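Local coordinates for protein probable ferredoxin-dependent nitrite reductase NirA (Mycobacterium tuberculosis, PDB 1ZJ8) that catalyses the six-electron reduction of sulfite to sulfide with electrons from ferredoxin, probably at a siroheme coupled to a [4Fe-4S] cluster, at residues D174-S188 and L215-V229. Sequence-based numbering, arbitrary orientation.
Sequences DCPRVVLGSPLAGES and LPRKYKTAISGLQDV. With SRM (siroheme), chain E.
Leu-180 bonds to Thr-221 and Ile-223, and Arg-177 to Tyr-219, where the pairing of strands 176-181 and 219-224 is firm. Leu-180 N donates to Thr-221 O (2.8 Å) in an almost straight bond, Leu-180 O accepts from Ile-223 N, and Arg-177 N reaches Tyr-219 O (2.9 Å). Between these bonds, at Val-178, the pairing slackens. On one face of the sheet Val-179 lies alongside Thr-221, CG1 to CG2 3.8 Å, and also meets Ile-223 CD1; with chi1 at -177°, CG1 is the branch turned toward both. Ile-199 of helix 196-206 packs on Val-179 and Ile-223, while Trp-281 takes the Thr-221 hydroxyl. The strands run parallel, 20° apart, and helix 196-206 links them as a beta-alpha-beta unit, with 176-181 at the edge of a mixed sheet that lines part of the siroheme pocket. On the other face Leu-180 CB meets Ala-222 CB and Val-229. Further along this face, Arg-177 bends at chi2 (-54°) and brings one face of its guanidinium over the Lys-218 chain, NH2 to CB 3.4 Å. Arg-217, Lys-218 and Lys-220 belong to the siroheme pocket; their positive charges probably help to balance its carboxylates. Past Gly-181 direct pairing gives way to water 1, which accepts from Ser-182 N and donates to Ile-223 O. Beyond the water, Ser-182 OG donates to the syn lone pair of Asp-228 OD2 (3.0 Å) and accepts from Leu-184 N in an ST turn. His-342 also binds that carboxylate oxygen.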
ATOM      1  N   ASP A 174      15.179  -3.914   1.602  1.00 45.31           N
ATOM      2  CA  ASP A 174      15.065  -5.381   1.701  1.00 45.09           C
ATOM      3  C   ASP A 174      14.866  -5.830   3.166  1.00 44.91           C
ATOM      4  O   ASP A 174      15.776  -6.400   3.797  1.00 44.75           O
ATOM      5  CB  ASP A 174      16.316  -6.037   1.092  1.00 45.37           C
ATOM      6  CG  ASP A 174      16.393  -5.884  -0.438  1.00 46.02           C
ATOM      7  OD1 ASP A 174      15.582  -5.115  -1.025  1.00 45.94           O
ATOM      8  OD2 ASP A 174      17.269  -6.551  -1.053  1.00 45.56           O
ATOM      9  N   CYS A 175      13.652  -5.565   3.673  1.00 44.43           N
ATOM     10  CA  CYS A 175      13.333  -5.585   5.110  1.00 43.58           C
ATOM     11  C   CYS A 175      11.830  -5.326   5.321  1.00 42.78           C
ATOM     12  O   CYS A 175      11.129  -4.985   4.373  1.00 43.10           O
ATOM     13  CB  CYS A 175      14.146  -4.491   5.783  1.00 43.87           C
ATOM     14  SG  CYS A 175      14.061  -2.955   4.852  1.00 45.43           S
ATOM     15  N   PRO A 176      11.319  -5.504   6.550  1.00 42.01           N
ATOM     16  CA  PRO A 176       9.865  -5.326   6.787  1.00 41.13           C
ATOM     17  C   PRO A 176       9.343  -3.899   6.634  1.00 40.18           C
ATOM     18  O   PRO A 176       9.853  -2.952   7.263  1.00 39.80           O
ATOM     19  CB  PRO A 176       9.662  -5.819   8.233  1.00 41.04           C
ATOM     20  CG  PRO A 176      10.889  -6.624   8.555  1.00 42.09           C
ATOM     21  CD  PRO A 176      12.004  -5.952   7.775  1.00 42.55           C
ATOM     22  N   ARG A 177       8.317  -3.766   5.799  1.00 39.04           N
ATOM     23  CA  ARG A 177       7.687  -2.480   5.541  1.00 38.32           C
ATOM     24  C   ARG A 177       6.665  -2.248   6.636  1.00 37.24           C
ATOM     25  O   ARG A 177       6.523  -3.085   7.521  1.00 37.01           O
ATOM     26  CB  ARG A 177       7.018  -2.492   4.157  1.00 39.02           C
ATOM     27  CG  ARG A 177       7.949  -2.899   3.004  1.00 40.05           C
ATOM     28  CD  ARG A 177       9.194  -2.013   3.010  1.00 42.31           C
ATOM     29  NE  ARG A 177      10.072  -2.195   1.858  1.00 42.04           N
ATOM     30  CZ  ARG A 177       9.852  -1.696   0.644  1.00 43.74           C
ATOM     31  NH1 ARG A 177       8.743  -0.997   0.360  1.00 44.65           N
ATOM     32  NH2 ARG A 177      10.745  -1.931  -0.309  1.00 44.49           N
ATOM     33  N   VAL A 178       5.961  -1.115   6.572  1.00 35.90           N
ATOM     34  CA  VAL A 178       4.803  -0.866   7.444  1.00 34.86           C
ATOM     35  C   VAL A 178       3.972  -2.118   7.750  1.00 33.71           C
ATOM     36  O   VAL A 178       3.637  -2.891   6.868  1.00 33.19           O
ATOM     37  CB  VAL A 178       3.780   0.134   6.824  1.00 34.70           C
ATOM     38  CG1 VAL A 178       4.022   1.534   7.293  1.00 35.14           C
ATOM     39  CG2 VAL A 178       3.767   0.040   5.324  1.00 34.32           C
ATOM     40  N   VAL A 179       3.606  -2.279   9.006  1.00 32.50           N
ATOM     41  CA  VAL A 179       2.618  -3.257   9.368  1.00 31.93           C
ATOM     42  C   VAL A 179       1.248  -2.598   9.248  1.00 31.01           C
ATOM     43  O   VAL A 179       0.993  -1.580   9.899  1.00 30.22           O
ATOM     44  CB  VAL A 179       2.785  -3.698  10.834  1.00 32.17           C
ATOM     45  CG1 VAL A 179       1.767  -4.806  11.169  1.00 32.27           C
ATOM     46  CG2 VAL A 179       4.227  -4.132  11.125  1.00 31.83           C
ATOM     47  N   LEU A 180       0.365  -3.181   8.437  1.00 30.43           N
ATOM     48  CA  LEU A 180      -0.983  -2.621   8.270  1.00 29.82           C
ATOM     49  C   LEU A 180      -1.870  -2.932   9.497  1.00 29.08           C
ATOM     50  O   LEU A 180      -1.694  -3.954  10.171  1.00 28.74           O
ATOM     51  CB  LEU A 180      -1.620  -3.112   6.966  1.00 29.76           C
ATOM     52  CG  LEU A 180      -0.808  -3.000   5.657  1.00 29.66           C
ATOM     53  CD1 LEU A 180      -1.646  -3.478   4.456  1.00 29.38           C
ATOM     54  CD2 LEU A 180      -0.311  -1.600   5.428  1.00 29.42           C
ATOM     55  N   GLY A 181      -2.809  -2.029   9.785  1.00 28.47           N
ATOM     56  CA  GLY A 181      -3.817  -2.254  10.827  1.00 28.20           C
ATOM     57  C   GLY A 181      -5.190  -1.702  10.471  1.00 27.70           C
ATOM     58  O   GLY A 181      -5.301  -0.780   9.656  1.00 27.33           O
ATOM     59  N   SER A 182      -6.238  -2.264  11.077  1.00 27.46           N
ATOM     60  CA  SER A 182      -7.578  -1.706  10.936  1.00 27.39           C
ATOM     61  C   SER A 182      -7.578  -0.246  11.356  1.00 27.51           C
ATOM     62  O   SER A 182      -7.179   0.086  12.491  1.00 27.28           O
ATOM     63  CB  SER A 182      -8.597  -2.433  11.808  1.00 27.38           C
ATOM     64  OG  SER A 182      -9.777  -1.664  11.951  1.00 25.65           O
ATOM     65  N   PRO A 183      -8.027   0.633  10.452  1.00 27.30           N
ATOM     66  CA  PRO A 183      -8.275   2.027  10.779  1.00 27.52           C
ATOM     67  C   PRO A 183      -9.226   2.236  11.935  1.00 27.58           C
ATOM     68  O   PRO A 183      -9.347   3.364  12.393  1.00 28.33           O
ATOM     69  CB  PRO A 183      -8.950   2.564   9.505  1.00 27.32           C
ATOM     70  CG  PRO A 183      -8.484   1.722   8.443  1.00 27.05           C
ATOM     71  CD  PRO A 183      -8.302   0.355   9.038  1.00 27.29           C
ATOM     72  N   LEU A 184      -9.944   1.194  12.354  1.00 27.77           N
ATOM     73  CA  LEU A 184     -10.839   1.278  13.523  1.00 27.93           C
ATOM     74  C   LEU A 184     -10.467   0.272  14.592  1.00 27.96           C
ATOM     75  O   LEU A 184     -11.324  -0.200  15.338  1.00 28.44           O
ATOM     76  CB  LEU A 184     -12.299   1.083  13.102  1.00 27.69           C
ATOM     77  CG  LEU A 184     -12.933   2.430  12.776  1.00 28.55           C
ATOM     78  CD1 LEU A 184     -12.746   2.772  11.296  1.00 29.21           C
ATOM     79  CD2 LEU A 184     -14.384   2.412  13.165  1.00 28.46           C
ATOM     80  N   ALA A 185      -9.183  -0.045  14.675  1.00 27.97           N
ATOM     81  CA  ALA A 185      -8.706  -0.978  15.672  1.00 28.03           C
ATOM     82  C   ALA A 185      -9.052  -0.450  17.078  1.00 28.04           C
ATOM     83  O   ALA A 185      -8.696   0.683  17.427  1.00 28.39           O
ATOM     84  CB  ALA A 185      -7.229  -1.178  15.510  1.00 28.01           C
ATOM     85  N   GLY A 186      -9.783  -1.251  17.854  1.00 27.83           N
ATOM     86  CA  GLY A 186     -10.192  -0.870  19.205  1.00 28.19           C
ATOM     87  C   GLY A 186     -11.486  -0.086  19.347  1.00 28.21           C
ATOM     88  O   GLY A 186     -11.918   0.200  20.472  1.00 27.67           O
ATOM     89  N   GLU A 187     -12.103   0.282  18.226  1.00 28.44           N
ATOM     90  CA  GLU A 187     -13.381   0.996  18.285  1.00 29.13           C
ATOM     91  C   GLU A 187     -14.503   0.450  17.391  1.00 29.30           C
ATOM     92  O   GLU A 187     -15.674   0.829  17.587  1.00 29.35           O
ATOM     93  CB  GLU A 187     -13.173   2.483  18.006  1.00 29.47           C
ATOM     94  CG  GLU A 187     -12.157   3.168  18.956  1.00 31.85           C
ATOM     95  CD  GLU A 187     -12.601   3.215  20.428  1.00 33.48           C
ATOM     96  OE1 GLU A 187     -13.791   2.909  20.697  1.00 34.59           O
ATOM     97  OE2 GLU A 187     -11.766   3.584  21.298  1.00 32.47           O
ATOM     98  N   SER A 188     -14.181  -0.435  16.442  1.00 29.43           N
ATOM     99  CA  SER A 188     -15.203  -1.003  15.566  1.00 29.87           C
ATOM    100  C   SER A 188     -16.184  -1.854  16.342  1.00 30.24           C
ATOM    101  O   SER A 188     -15.795  -2.637  17.208  1.00 30.66           O
ATOM    102  CB  SER A 188     -14.593  -1.832  14.421  1.00 30.13           C
ATOM    103  OG  SER A 188     -15.598  -2.363  13.555  1.00 29.26           O
ATOM    104  N   LEU A 215      16.836  -9.118   4.282  1.00 46.69           N
ATOM    105  CA  LEU A 215      15.972 -10.183   3.778  1.00 45.91           C
ATOM    106  C   LEU A 215      16.140 -10.299   2.251  1.00 45.11           C
ATOM    107  O   LEU A 215      16.683  -9.388   1.597  1.00 44.69           O
ATOM    108  CB  LEU A 215      14.500  -9.916   4.151  1.00 45.84           C
ATOM    109  CG  LEU A 215      14.183  -9.365   5.544  1.00 45.66           C
ATOM    110  CD1 LEU A 215      12.688  -9.205   5.696  1.00 46.05           C
ATOM    111  CD2 LEU A 215      14.707 -10.256   6.631  1.00 46.24           C
ATOM    112  N   PRO A 216      15.710 -11.438   1.682  1.00 44.34           N
ATOM    113  CA  PRO A 216      15.722 -11.651   0.242  1.00 44.03           C
ATOM    114  C   PRO A 216      15.099 -10.506  -0.555  1.00 43.65           C
ATOM    115  O   PRO A 216      15.534 -10.234  -1.683  1.00 43.80           O
ATOM    116  CB  PRO A 216      14.865 -12.910   0.076  1.00 44.37           C
ATOM    117  CG  PRO A 216      15.008 -13.655   1.361  1.00 44.34           C
ATOM    118  CD  PRO A 216      15.223 -12.627   2.417  1.00 44.47           C
ATOM    119  N   ARG A 217      14.066  -9.881   0.015  1.00 42.77           N
ATOM    120  CA  ARG A 217      13.458  -8.691  -0.564  1.00 41.98           C
ATOM    121  C   ARG A 217      12.587  -7.960   0.452  1.00 41.08           C
ATOM    122  O   ARG A 217      12.666  -8.223   1.665  1.00 40.82           O
ATOM    123  CB  ARG A 217      12.623  -9.092  -1.777  1.00 42.37           C
ATOM    124  CG  ARG A 217      13.230  -8.694  -3.098  1.00 42.69           C
ATOM    125  CD  ARG A 217      12.138  -8.600  -4.166  1.00 43.56           C
ATOM    126  NE  ARG A 217      12.553  -7.819  -5.322  1.00 44.11           N
ATOM    127  CZ  ARG A 217      12.753  -6.509  -5.297  1.00 44.26           C
ATOM    128  NH1 ARG A 217      12.585  -5.795  -4.178  1.00 43.68           N
ATOM    129  NH2 ARG A 217      13.135  -5.914  -6.412  1.00 45.79           N
ATOM    130  N   LYS A 218      11.769  -7.027  -0.051  1.00 40.03           N
ATOM    131  CA  LYS A 218      10.760  -6.352   0.761  1.00 38.87           C
ATOM    132  C   LYS A 218       9.743  -7.359   1.313  1.00 37.78           C
ATOM    133  O   LYS A 218       9.482  -8.406   0.694  1.00 37.29           O
ATOM    134  CB  LYS A 218      10.067  -5.238  -0.046  1.00 38.86           C
ATOM    135  CG  LYS A 218       9.218  -5.699  -1.222  1.00 39.00           C
ATOM    136  CD  LYS A 218       8.345  -4.576  -1.783  1.00 39.35           C
ATOM    137  CE  LYS A 218       8.994  -3.833  -2.956  1.00 39.65           C
ATOM    138  NZ  LYS A 218       8.183  -2.636  -3.368  1.00 40.74           N
ATOM    139  N   TYR A 219       9.177  -7.005   2.470  1.00 36.62           N
ATOM    140  CA  TYR A 219       8.321  -7.883   3.274  1.00 35.95           C
ATOM    141  C   TYR A 219       7.153  -7.114   3.893  1.00 35.02           C
ATOM    142  O   TYR A 219       7.342  -6.245   4.737  1.00 35.11           O
ATOM    143  CB  TYR A 219       9.157  -8.487   4.385  1.00 35.99           C
ATOM    144  CG  TYR A 219       8.508  -9.559   5.233  1.00 35.94           C
ATOM    145  CD1 TYR A 219       8.403 -10.846   4.773  1.00 35.10           C
ATOM    146  CD2 TYR A 219       8.081  -9.291   6.525  1.00 35.54           C
ATOM    147  CE1 TYR A 219       7.861 -11.842   5.557  1.00 36.24           C
ATOM    148  CE2 TYR A 219       7.544 -10.284   7.321  1.00 36.24           C
ATOM    149  CZ  TYR A 219       7.439 -11.571   6.833  1.00 35.93           C
ATOM    150  OH  TYR A 219       6.911 -12.592   7.601  1.00 34.79           O
ATOM    151  N   LYS A 220       5.947  -7.469   3.476  1.00 34.15           N
ATOM    152  CA  LYS A 220       4.749  -6.720   3.786  1.00 33.43           C
ATOM    153  C   LYS A 220       3.846  -7.500   4.739  1.00 32.77           C
ATOM    154  O   LYS A 220       3.533  -8.685   4.507  1.00 32.24           O
ATOM    155  CB  LYS A 220       3.989  -6.401   2.488  1.00 33.26           C
ATOM    156  CG  LYS A 220       4.632  -5.306   1.679  1.00 33.60           C
ATOM    157  CD  LYS A 220       3.981  -5.122   0.313  1.00 33.52           C
ATOM    158  CE  LYS A 220       4.603  -3.903  -0.388  1.00 34.53           C
ATOM    159  NZ  LYS A 220       4.347  -3.808  -1.856  1.00 34.25           N
ATOM    160  N   THR A 221       3.378  -6.796   5.766  1.00 31.64           N
ATOM    161  CA  THR A 221       2.617  -7.404   6.833  1.00 31.34           C
ATOM    162  C   THR A 221       1.284  -6.669   7.075  1.00 30.90           C
ATOM    163  O   THR A 221       1.215  -5.421   7.041  1.00 30.45           O
ATOM    164  CB  THR A 221       3.471  -7.457   8.118  1.00 31.51           C
ATOM    165  OG1 THR A 221       4.598  -8.315   7.895  1.00 32.41           O
ATOM    166  CG2 THR A 221       2.678  -7.977   9.302  1.00 31.56           C
ATOM    167  N   ALA A 222       0.238  -7.459   7.342  1.00 30.17           N
ATOM    168  CA  ALA A 222      -1.059  -6.931   7.709  1.00 29.97           C
ATOM    169  C   ALA A 222      -1.653  -7.634   8.949  1.00 29.73           C
ATOM    170  O   ALA A 222      -1.718  -8.863   8.998  1.00 29.93           O
ATOM    171  CB  ALA A 222      -1.975  -7.063   6.542  1.00 30.07           C
ATOM    172  N   ILE A 223      -2.099  -6.848   9.937  1.00 29.45           N
ATOM    173  CA  ILE A 223      -2.713  -7.391  11.162  1.00 29.25           C
ATOM    174  C   ILE A 223      -4.004  -6.644  11.564  1.00 29.25           C
ATOM    175  O   ILE A 223      -3.934  -5.454  11.874  1.00 29.48           O
ATOM    176  CB  ILE A 223      -1.717  -7.333  12.333  1.00 29.04           C
ATOM    177  CG1 ILE A 223      -0.511  -8.236  12.051  1.00 28.90           C
ATOM    178  CG2 ILE A 223      -2.390  -7.766  13.632  1.00 29.41           C
ATOM    179  CD1 ILE A 223       0.583  -8.104  13.058  1.00 28.61           C
ATOM    180  N   SER A 224      -5.152  -7.342  11.598  1.00 28.85           N
ATOM    181  CA  SER A 224      -6.439  -6.698  11.922  1.00 28.88           C
ATOM    182  C   SER A 224      -7.526  -7.690  12.368  1.00 29.15           C
ATOM    183  O   SER A 224      -7.580  -8.812  11.890  1.00 29.60           O
ATOM    184  CB  SER A 224      -6.943  -5.885  10.710  1.00 28.88           C
ATOM    185  OG  SER A 224      -8.257  -5.363  10.890  1.00 26.95           O
ATOM    186  N   GLY A 225      -8.399  -7.248  13.270  1.00 29.13           N
ATOM    187  CA  GLY A 225      -9.603  -7.993  13.626  1.00 29.32           C
ATOM    188  C   GLY A 225     -10.796  -7.720  12.719  1.00 29.68           C
ATOM    189  O   GLY A 225     -11.930  -8.069  13.066  1.00 30.32           O
ATOM    190  N   LEU A 226     -10.545  -7.053  11.589  1.00 29.77           N
ATOM    191  CA  LEU A 226     -11.473  -6.974  10.435  1.00 29.64           C
ATOM    192  C   LEU A 226     -10.694  -7.338   9.171  1.00 29.31           C
ATOM    193  O   LEU A 226      -9.477  -7.268   9.159  1.00 29.60           O
ATOM    194  CB  LEU A 226     -12.028  -5.548  10.246  1.00 29.70           C
ATOM    195  CG  LEU A 226     -13.047  -4.987  11.230  1.00 29.73           C
ATOM    196  CD1 LEU A 226     -13.369  -3.527  10.887  1.00 29.23           C
ATOM    197  CD2 LEU A 226     -14.304  -5.835  11.230  1.00 29.71           C
ATOM    198  N   GLN A 227     -11.385  -7.698   8.101  1.00 29.41           N
ATOM    199  CA  GLN A 227     -10.732  -7.856   6.790  1.00 29.85           C
ATOM    200  C   GLN A 227     -10.765  -6.517   6.041  1.00 29.58           C
ATOM    201  O   GLN A 227     -11.450  -6.409   5.032  1.00 28.87           O
ATOM    202  CB  GLN A 227     -11.440  -8.931   5.943  1.00 30.04           C
ATOM    203  CG  GLN A 227     -11.442 -10.369   6.505  1.00 30.59           C
ATOM    204  CD  GLN A 227     -12.545 -11.229   5.848  1.00 30.68           C
ATOM    205  OE1 GLN A 227     -12.516 -11.458   4.641  1.00 33.71           O
ATOM    206  NE2 GLN A 227     -13.513 -11.681   6.638  1.00 28.43           N
ATOM    207  N   ASP A 228     -10.051  -5.508   6.562  1.00 29.69           N
ATOM    208  CA  ASP A 228      -9.974  -4.166   5.938  1.00 29.81           C
ATOM    209  C   ASP A 228      -8.545  -3.778   5.563  1.00 29.82           C
ATOM    210  O   ASP A 228      -8.235  -2.598   5.421  1.00 30.07           O
ATOM    211  CB  ASP A 228     -10.585  -3.102   6.858  1.00 29.95           C
ATOM    212  CG  ASP A 228      -9.939  -3.063   8.232  1.00 30.05           C
ATOM    213  OD1 ASP A 228      -8.843  -3.639   8.410  1.00 30.78           O
ATOM    214  OD2 ASP A 228     -10.552  -2.472   9.144  1.00 29.35           O
ATOM    215  N   VAL A 229      -7.682  -4.782   5.395  1.00 30.42           N
ATOM    216  CA  VAL A 229      -6.243  -4.579   5.177  1.00 30.69           C
ATOM    217  C   VAL A 229      -5.677  -5.411   4.005  1.00 31.13           C
ATOM    218  O   VAL A 229      -4.499  -5.771   3.981  1.00 31.83           O
ATOM    219  CB  VAL A 229      -5.433  -4.894   6.487  1.00 30.59           C
ATOM    220  CG1 VAL A 229      -5.802  -3.932   7.613  1.00 30.59           C
ATOM    221  CG2 VAL A 229      -5.644  -6.339   6.938  1.00 30.20           C
TER
HETATM  222 FE   SRM E 557       5.363   0.186  -4.305  1.00 36.68          FE
HETATM  223  CHA SRM E 557       8.321   0.345  -6.007  1.00 39.33           C
HETATM  224  CHB SRM E 557       4.873   3.449  -4.882  1.00 37.03           C
HETATM  225  CHC SRM E 557       2.569   0.039  -2.643  1.00 31.66           C
HETATM  226  CHD SRM E 557       4.775  -2.957  -5.612  1.00 36.19           C
HETATM  227  NA  SRM E 557       6.482   1.650  -5.083  1.00 38.55           N
HETATM  228  C1A SRM E 557       7.719   1.560  -5.620  1.00 39.78           C
HETATM  229  C2A SRM E 557       8.408   2.881  -5.774  1.00 40.69           C
HETATM  230  CMA SRM E 557       9.331   3.104  -4.616  1.00 40.05           C
HETATM  231  CDA SRM E 557       9.061   3.042  -7.119  1.00 42.56           C
HETATM  232  CEA SRM E 557      10.545   2.905  -7.243  1.00 44.84           C
HETATM  233  O3A SRM E 557      11.066   1.820  -6.962  1.00 47.29           O
HETATM  234  O4A SRM E 557      11.246   3.858  -7.614  1.00 46.66           O
HETATM  235  C3A SRM E 557       7.236   3.801  -5.717  1.00 40.44           C
HETATM  236  CAA SRM E 557       7.483   5.075  -4.980  1.00 40.25           C
HETATM  237  CBA SRM E 557       7.961   6.011  -6.057  1.00 41.43           C
HETATM  238  CCA SRM E 557       7.555   7.418  -5.760  1.00 42.67           C
HETATM  239  O1A SRM E 557       6.416   7.632  -5.292  1.00 41.33           O
HETATM  240  O2A SRM E 557       8.384   8.336  -5.970  1.00 43.03           O
HETATM  241  C4A SRM E 557       6.143   2.940  -5.184  1.00 39.08           C
HETATM  242  NB  SRM E 557       4.064   1.546  -3.732  1.00 35.16           N
HETATM  243  C1B SRM E 557       3.988   2.854  -3.987  1.00 34.63           C
HETATM  244  C2B SRM E 557       2.916   3.590  -3.233  1.00 33.18           C
HETATM  245  CMB SRM E 557       3.323   4.952  -2.746  1.00 32.44           C
HETATM  246  CDB SRM E 557       1.756   3.751  -4.157  1.00 33.03           C
HETATM  247  CEB SRM E 557       0.553   4.467  -3.656  1.00 33.40           C
HETATM  248  O3B SRM E 557       0.200   5.580  -4.103  1.00 33.18           O
HETATM  249  O4B SRM E 557      -0.088   3.913  -2.763  1.00 34.85           O
HETATM  250  C3B SRM E 557       2.628   2.565  -2.157  1.00 32.49           C
HETATM  251  CAB SRM E 557       3.546   2.748  -0.977  1.00 32.29           C
HETATM  252  CBB SRM E 557       2.951   2.205   0.286  1.00 31.87           C
HETATM  253  CCB SRM E 557       3.977   2.194   1.382  1.00 31.13           C
HETATM  254  O1B SRM E 557       3.965   3.049   2.265  1.00 31.81           O
HETATM  255  O2B SRM E 557       4.833   1.318   1.442  1.00 33.57           O
HETATM  256  C4B SRM E 557       3.097   1.314  -2.849  1.00 33.82           C
HETATM  257  NC  SRM E 557       3.927  -1.106  -4.255  1.00 33.63           N
HETATM  258  C1C SRM E 557       2.916  -1.095  -3.362  1.00 31.18           C
HETATM  259  C2C SRM E 557       2.036  -2.159  -3.504  1.00 32.91           C
HETATM  260  CDC SRM E 557       0.685  -2.364  -2.906  1.00 33.13           C
HETATM  261  CEC SRM E 557       0.520  -2.980  -1.571  1.00 32.44           C
HETATM  262  O3C SRM E 557       1.519  -3.174  -0.842  1.00 31.81           O
HETATM  263  O4C SRM E 557      -0.641  -3.288  -1.262  1.00 32.69           O
HETATM  264  C3C SRM E 557       2.674  -2.965  -4.398  1.00 33.32           C
HETATM  265  CAC SRM E 557       2.031  -4.252  -4.800  1.00 33.48           C
HETATM  266  CBC SRM E 557       1.934  -5.398  -3.815  1.00 32.83           C
HETATM  267  CCC SRM E 557       3.272  -6.113  -3.763  1.00 32.31           C
HETATM  268  O1C SRM E 557       4.272  -5.564  -3.227  1.00 28.39           O
HETATM  269  O2C SRM E 557       3.327  -7.250  -4.299  1.00 31.62           O
HETATM  270  C4C SRM E 557       3.837  -2.349  -4.786  1.00 34.77           C
HETATM  271  ND  SRM E 557       6.501  -1.179  -5.275  1.00 37.36           N
HETATM  272  C1D SRM E 557       5.983  -2.277  -5.848  1.00 37.00           C
HETATM  273  C2D SRM E 557       6.869  -2.734  -6.841  1.00 38.32           C
HETATM  274  CAD SRM E 557       6.969  -4.195  -7.241  1.00 37.48           C
HETATM  275  CBD SRM E 557       7.967  -5.064  -6.540  1.00 39.18           C
HETATM  276  CCD SRM E 557       8.066  -6.546  -6.761  1.00 40.36           C
HETATM  277  O1D SRM E 557       7.794  -7.281  -5.785  1.00 41.96           O
HETATM  278  O2D SRM E 557       8.402  -7.022  -7.878  1.00 37.19           O
HETATM  279  C3D SRM E 557       7.945  -1.862  -6.839  1.00 37.58           C
HETATM  280  CDD SRM E 557       9.312  -2.172  -7.385  1.00 38.97           C
HETATM  281  CED SRM E 557      10.313  -3.041  -6.655  1.00 39.54           C
HETATM  282  O3D SRM E 557      10.154  -3.347  -5.473  1.00 39.68           O
HETATM  283  O4D SRM E 557      11.324  -3.472  -7.227  1.00 38.84           O
HETATM  284  C4D SRM E 557       7.704  -0.907  -5.864  1.00 38.45           C
HETATM  285  O   HOH W   1      -5.211  -3.699  13.204  1.00 24.66           O